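Local coordinates for periplasmic beta-glucosidase (Pseudomonas aeruginosa, PDB 6R5T), which probably hydrolyses terminal, non-reducing beta-D-glucosyl residues with release of beta-D-glucose, as a periplasmic family 3 glycoside hydrolase, at residues A[8-11]-A[12-16]; A[297-301]-A[302-306]; A[305-308]-A[309-312]. The protein carries 1 engineered substitution. One frame throughout, in Å; residues are numbered along the deposited sequence. Where two conformers were deposited one is given.

Contact 1. Residues A[8-11]-A[12-16]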
# COMPACT_ATOMS: atom_id res chain seq x y z
N ALA A 8 13.59 31.76 33.45
CA ALA A 8 13.49 33.16 32.98
C ALA A 8 14.74 33.93 33.45
O ALA A 8 15.25 34.72 32.65
CB ALA A 8 12.23 33.79 33.50
N SER A 9 15.23 33.71 34.66
CA SER A 9 16.41 34.44 35.18
C SER A 9 17.61 34.01 34.35
O SER A 9 18.39 34.88 33.91
CB SER A 9 16.63 34.19 36.66
OG SER A 9 17.92 34.65 37.09
N LEU A 10 17.76 32.71 34.10
CA LEU A 10 18.90 32.23 33.29
C LEU A 10 18.80 32.80 31.87
O LEU A 10 19.83 33.30 31.33
CB LEU A 10 18.97 30.71 33.28
CG LEU A 10 20.10 30.12 32.45
CD1 LEU A 10 21.46 30.67 32.83
CD2 LEU A 10 20.14 28.63 32.70
N MET A 11 17.64 32.74 31.22
CA MET A 11 17.52 33.23 29.83
C MET A 11 17.76 34.75 29.73
O MET A 11 18.24 35.16 28.71
CB MET A 11 16.15 32.86 29.26
CG MET A 11 16.17 31.39 28.98
SD MET A 11 14.72 30.82 28.13
CE MET A 11 14.85 31.66 26.56
N ALA A 12 17.44 35.51 30.78
CA ALA A 12 17.69 36.97 30.81
C ALA A 12 19.20 37.23 30.79
O ALA A 12 19.59 38.35 30.48
CB ALA A 12 17.02 37.64 32.01
N ARG A 13 20.03 36.25 31.12
CA ARG A 13 21.50 36.42 31.13
C ARG A 13 22.11 36.09 29.77
O ARG A 13 23.32 36.32 29.55
CB ARG A 13 22.13 35.50 32.19
CG ARG A 13 21.58 35.65 33.60
CD ARG A 13 22.29 34.73 34.58
NE ARG A 13 23.67 35.12 34.62
CZ ARG A 13 24.64 34.55 35.31
NH1 ARG A 13 24.37 33.51 36.07
NH2 ARG A 13 25.87 35.02 35.20
N MET A 14 21.35 35.41 28.90
CA MET A 14 21.95 34.73 27.73
C MET A 14 21.90 35.62 26.50
O MET A 14 20.87 36.20 26.18
CB MET A 14 21.22 33.40 27.45
CG MET A 14 21.46 32.43 28.56
SD MET A 14 20.35 30.97 28.41
CE MET A 14 21.19 30.13 27.05
N SER A 15 23.02 35.65 25.78
CA SER A 15 23.10 36.22 24.43
C SER A 15 22.32 35.31 23.49
O SER A 15 22.15 34.09 23.82
CB SER A 15 24.51 36.36 23.91
OG SER A 15 25.14 35.11 23.82
N ASN A 16 22.00 35.82 22.33
CA ASN A 16 21.41 34.91 21.30
C ASN A 16 22.39 33.82 20.92
O ASN A 16 21.94 32.66 20.70
CB ASN A 16 20.90 35.67 20.09
CG ASN A 16 19.46 36.12 20.28
OD1 ASN A 16 18.83 35.88 21.30
ND2 ASN A 16 18.96 36.80 19.27
O HOH W 1 18.40 37.45 27.14

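Contact 2. Residues A[297-301]-A[302-306]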
# COMPACT_ATOMS: atom_id res chain seq x y z
N PRO A 297 21.13 33.21 13.40
CA PRO A 297 21.47 34.64 13.59
C PRO A 297 21.13 35.48 12.35
O PRO A 297 20.49 36.58 12.53
CB PRO A 297 22.98 34.61 13.91
CG PRO A 297 23.21 33.21 14.48
CD PRO A 297 22.28 32.33 13.64
N LYS A 298 21.46 34.97 11.17
CA LYS A 298 21.16 35.67 9.88
C LYS A 298 19.66 35.80 9.72
O LYS A 298 19.16 36.88 9.31
CB LYS A 298 21.86 34.99 8.71
CG LYS A 298 23.33 35.37 8.60
CD LYS A 298 24.04 34.66 7.46
CE LYS A 298 25.51 34.99 7.35
NZ LYS A 298 26.13 34.22 6.25
N LEU A 299 18.92 34.70 9.96
CA LEU A 299 17.46 34.76 9.81
C LEU A 299 16.85 35.82 10.71
O LEU A 299 15.91 36.55 10.30
CB LEU A 299 16.88 33.38 10.11
CG LEU A 299 17.12 32.33 9.03
CD1 LEU A 299 16.80 30.95 9.56
CD2 LEU A 299 16.28 32.63 7.80
N LEU A 300 17.31 35.86 11.94
CA LEU A 300 16.71 36.79 12.92
C LEU A 300 17.00 38.25 12.48
O LEU A 300 16.06 39.07 12.47
CB LEU A 300 17.28 36.52 14.30
CG LEU A 300 16.71 37.45 15.38
CD1 LEU A 300 15.19 37.32 15.56
CD2 LEU A 300 17.38 37.20 16.72
N ALA A 301 18.24 38.51 12.09
CA ALA A 301 18.71 39.86 11.68
C ALA A 301 17.91 40.35 10.46
O ALA A 301 17.63 41.56 10.37
CB ALA A 301 20.19 39.81 11.43
N ALA A 302 17.53 39.45 9.56
CA ALA A 302 16.74 39.77 8.35
C ALA A 302 15.23 39.87 8.66
O ALA A 302 14.47 40.15 7.74
CB ALA A 302 17.03 38.76 7.28
N GLY A 303 14.79 39.59 9.89
CA GLY A 303 13.36 39.59 10.24
C GLY A 303 12.64 38.39 9.66
O GLY A 303 11.40 38.45 9.57
N GLU A 304 13.34 37.32 9.31
CA GLU A 304 12.70 36.11 8.68
C GLU A 304 12.17 35.16 9.77
O GLU A 304 11.30 34.32 9.48
CB GLU A 304 13.66 35.38 7.76
CG GLU A 304 14.11 36.22 6.58
CD GLU A 304 15.12 35.49 5.72
OE1 GLU A 304 16.34 35.55 6.00
OE2 GLU A 304 14.68 34.79 4.80
N ILE A 305 12.68 35.27 10.99
CA ILE A 305 12.14 34.59 12.20
C ILE A 305 12.02 35.64 13.29
O ILE A 305 12.56 36.77 13.10
CB ILE A 305 13.00 33.38 12.65
CG1 ILE A 305 14.40 33.84 13.07
CG2 ILE A 305 13.11 32.31 11.57
CD1 ILE A 305 15.28 32.80 13.70
N ASP A 306 11.33 35.29 14.37
CA ASP A 306 11.08 36.14 15.55
C ASP A 306 12.02 35.72 16.69
O ASP A 306 12.37 34.49 16.82
CB ASP A 306 9.63 36.04 16.01
CG ASP A 306 8.67 36.42 14.90
OD1 ASP A 306 8.93 37.43 14.24
OD2 ASP A 306 7.72 35.67 14.65

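Contact 3. Residues A[305-308]-A[309-312]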
# COMPACT_ATOMS: atom_id res chain seq x y z
N ILE A 305 12.68 35.27 10.99
CA ILE A 305 12.14 34.59 12.20
C ILE A 305 12.02 35.64 13.29
O ILE A 305 12.56 36.77 13.10
CB ILE A 305 13.00 33.38 12.65
CG1 ILE A 305 14.40 33.84 13.07
CG2 ILE A 305 13.11 32.31 11.57
CD1 ILE A 305 15.28 32.80 13.70
N ASP A 306 11.33 35.29 14.37
CA ASP A 306 11.08 36.14 15.55
C ASP A 306 12.02 35.72 16.69
O ASP A 306 12.37 34.49 16.82
CB ASP A 306 9.63 36.04 16.01
CG ASP A 306 8.67 36.42 14.90
OD1 ASP A 306 8.93 37.43 14.24
OD2 ASP A 306 7.72 35.67 14.65
N GLN A 307 12.37 36.66 17.55
CA GLN A 307 13.11 36.33 18.79
C GLN A 307 12.36 35.25 19.58
O GLN A 307 13.02 34.34 20.15
CB GLN A 307 13.33 37.59 19.62
CG GLN A 307 14.06 37.35 20.93
CD GLN A 307 15.50 36.97 20.69
OE1 GLN A 307 16.19 37.65 19.91
NE2 GLN A 307 15.97 35.88 21.30
N ALA A 308 11.03 35.31 19.64
CA ALA A 308 10.18 34.32 20.34
C ALA A 308 10.44 32.89 19.81
O ALA A 308 10.32 31.94 20.62
CB ALA A 308 8.74 34.69 20.20
N ASP A 309 10.82 32.70 18.56
CA ASP A 309 11.13 31.35 17.99
C ASP A 309 12.39 30.80 18.68
O ASP A 309 12.41 29.63 19.18
CB ASP A 309 11.33 31.43 16.47
CG ASP A 309 10.09 31.81 15.70
OD1 ASP A 309 9.02 31.25 16.06
OD2 ASP A 309 10.19 32.65 14.74
N ILE A 310 13.44 31.62 18.81
CA ILE A 310 14.69 31.21 19.52
C ILE A 310 14.36 30.99 20.99
O ILE A 310 14.83 30.01 21.59
CB ILE A 310 15.77 32.30 19.36
CG1 ILE A 310 16.09 32.57 17.89
CG2 ILE A 310 17.00 31.97 20.17
CD1 ILE A 310 16.88 31.48 17.25
N ASP A 311 13.61 31.92 21.58
CA ASP A 311 13.34 31.84 23.03
C ASP A 311 12.55 30.57 23.36
O ASP A 311 12.81 29.98 24.43
CB ASP A 311 12.62 33.08 23.53
CG ASP A 311 13.52 34.31 23.59
OD1 ASP A 311 14.75 34.16 23.46
OD2 ASP A 311 12.95 35.43 23.78
N ARG A 312 11.60 30.19 22.51
CA ARG A 312 10.73 29.01 22.77
C ARG A 312 11.63 27.78 22.80
O ARG A 312 11.53 26.99 23.75
CB ARG A 312 9.70 28.87 21.64
CG ARG A 312 8.80 27.65 21.78
CD ARG A 312 8.28 27.26 20.39
NE ARG A 312 9.30 26.41 19.74
CZ ARG A 312 9.75 26.57 18.50
NH1 ARG A 312 9.29 27.57 17.74
NH2 ARG A 312 10.66 25.72 18.02

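Contact 1. Residues A[8-11]-A[12-16]
With CG of Leu-10 anti to the backbone N (chi1 179°) and CG of Met-14 anti to the carbonyl carbon (chi1 -67°), the two side chains cross at a slant, and Met-14 SD comes to 4.1 Å from Leu-10 CG. The sulfur also lies 4.2 Å from Met-11 CG, so it bears on two side chains of the last helical turn. One bond before the sulfur, Met-14 CG lies 3.3 Å from Leu-10 O, a carbonyl whose hydrogen bond goes to Arg-13 N at 3.0 Å. That donor stands well above the carbonyl plane, as does Met-14 N over Met-11 O (3.1 Å). Both bonds span three residues, whereas Ala-12 N still reaches back four to Ala-8 O, and the winding therefore tightens as helix 2-12 runs out. A water lies 2.8 Å from Met-11 O and also near Met-14 O, placed to bridge the two carbonyls, though it has more acceptors in reach than protons to give. Outside, Leu-70 and Ile-72 touch Met-14, and helix 307-323 packs on both methionines. Ser-15 caps a backbone N of helix 16-22 while Glu-18 OE2 accepts from Ser-15 N, consistent with a capping box at the start of that helix.

Contact 2. Residues A[297-301]-A[302-306]
Leu-299 lays its CD2 methyl against the carboxyl end of Glu-304, 3.4 Å from OE1 and 3.7 Å from CD, the two side chains crossing at about a right angle. The methyl also meets Glu-304 CB, so the glutamate is touched at its root and at its tip, with its extended chain running past the leucine. The polar end looks elsewhere for its charge partner: OE1 forms a salt bridge with Arg-272 of helix 271-281, whose side chain also touches Leu-299. Apolar and charged contacts thus share one carboxylate.

Between these residues the backbone reverses in a Schellman motif that ends helix 291-301. Glu-304 N donates to Leu-299 O at 2.9 Å, nearly along the C=O axis, and inside that bond Gly-303 N reaches Leu-300 O, also at 2.9 Å but from above the carbonyl plane. Gly-303 makes the reversal with a positive phi of 73°. One step earlier, Ala-302 N closes the last regular helical turn on Lys-298 O.

After the reversal, Ile-305 turns back onto the helix. Its chi1 of 63° sets CG1 between the backbone N and the carbonyl carbon, and this places CG1 3.9 Å from Leu-299 CB and 4.1 Å from Leu-300 CB, astride the two leucines. Leu-300, whose CG is anti to the backbone N, sends CD1 over the chain beyond, 3.6 Å from Ile-305 O and close to the carbonyl carbon of Asp-306. Leu-300 also touches Asn-16 of helix 16-22 and Gln-307 of helix 307-323, whereas Ile-305 is backed by Arg-276 of helix 271-281.

Contact 3. Residues A[305-308]-A[309-312]
Asp-309 folds back across the first turn of helix 307-323 toward Asp-306. Its CB lies 3.3 Å from Asp-306 O, the same carbonyl that accepts a 2.9 Å bond from Asp-309 N; CG follows at 3.7 Å from that oxygen. At the tip, OD2 takes the backbone N-H of Asp-306 at 2.9 Å in a nearly straight bond (170°), met on the anti side and 32° out of the carboxylate plane. CG stands anti to the carbonyl carbon (chi1 -66°), a setting that turns the carboxylate back along the chain. OD2 also touches Ile-305 CB. With Asp-306 at the N-cap and Asp-309 three residues on, this is one half of a capping box; the other half is missing, as the Asp-306 side chain makes no capping bond.

In the same first turns, Gln-307 and Asp-311, four residues apart, make a second side-chain pair. Gln-307 CG passes 3.6 Å from Asp-311 OD2, and the bend at chi2 swings the amide round so that NE2 donates to Asp-311 OD1 at 3.0 Å. The acceptor lies in the amide plane, yet the donor stands above the carboxylate plane. NE2 also bonds Asn-16 OD1, and Lys-19 makes a salt bridge to Asp-311 OD1, tying this pair to helix 16-22. Arg-312 spends its guanidinium outside the two segments, in a salt bridge to Asp-284 and a hydrogen bond to Ile-279 O.

Asp-306 OD2 and Asp-309 OD2 are 3.9 Å apart, an approach of like charges probably eased by the positive end of the helix dipole, while Asp-311, gripped by an amide and an ammonium group, would be expected to remain ionised.

Overall arrangement
From the N terminus, contact 1 closes the turn between helix 2-12 and helix 16-22. Nearly three hundred residues later, contact 2 ends helix 291-301 and contact 3 starts helix 307-323; they share Ile-305 and Asp-306, so one begins where the other ends. None encloses another along the chain: they run in series, yet meet in space. Asn-16 is the junction: its side chain sits close against Leu-300 of contact 2, an approach too short to carry weight, and it also meets Gln-307 of contact 3, while Met-11 reaches the backbone of Asp-311. Together they gather the ends of four helices at one edge of the barrel-type N-terminal domain, away from the glycan pocket.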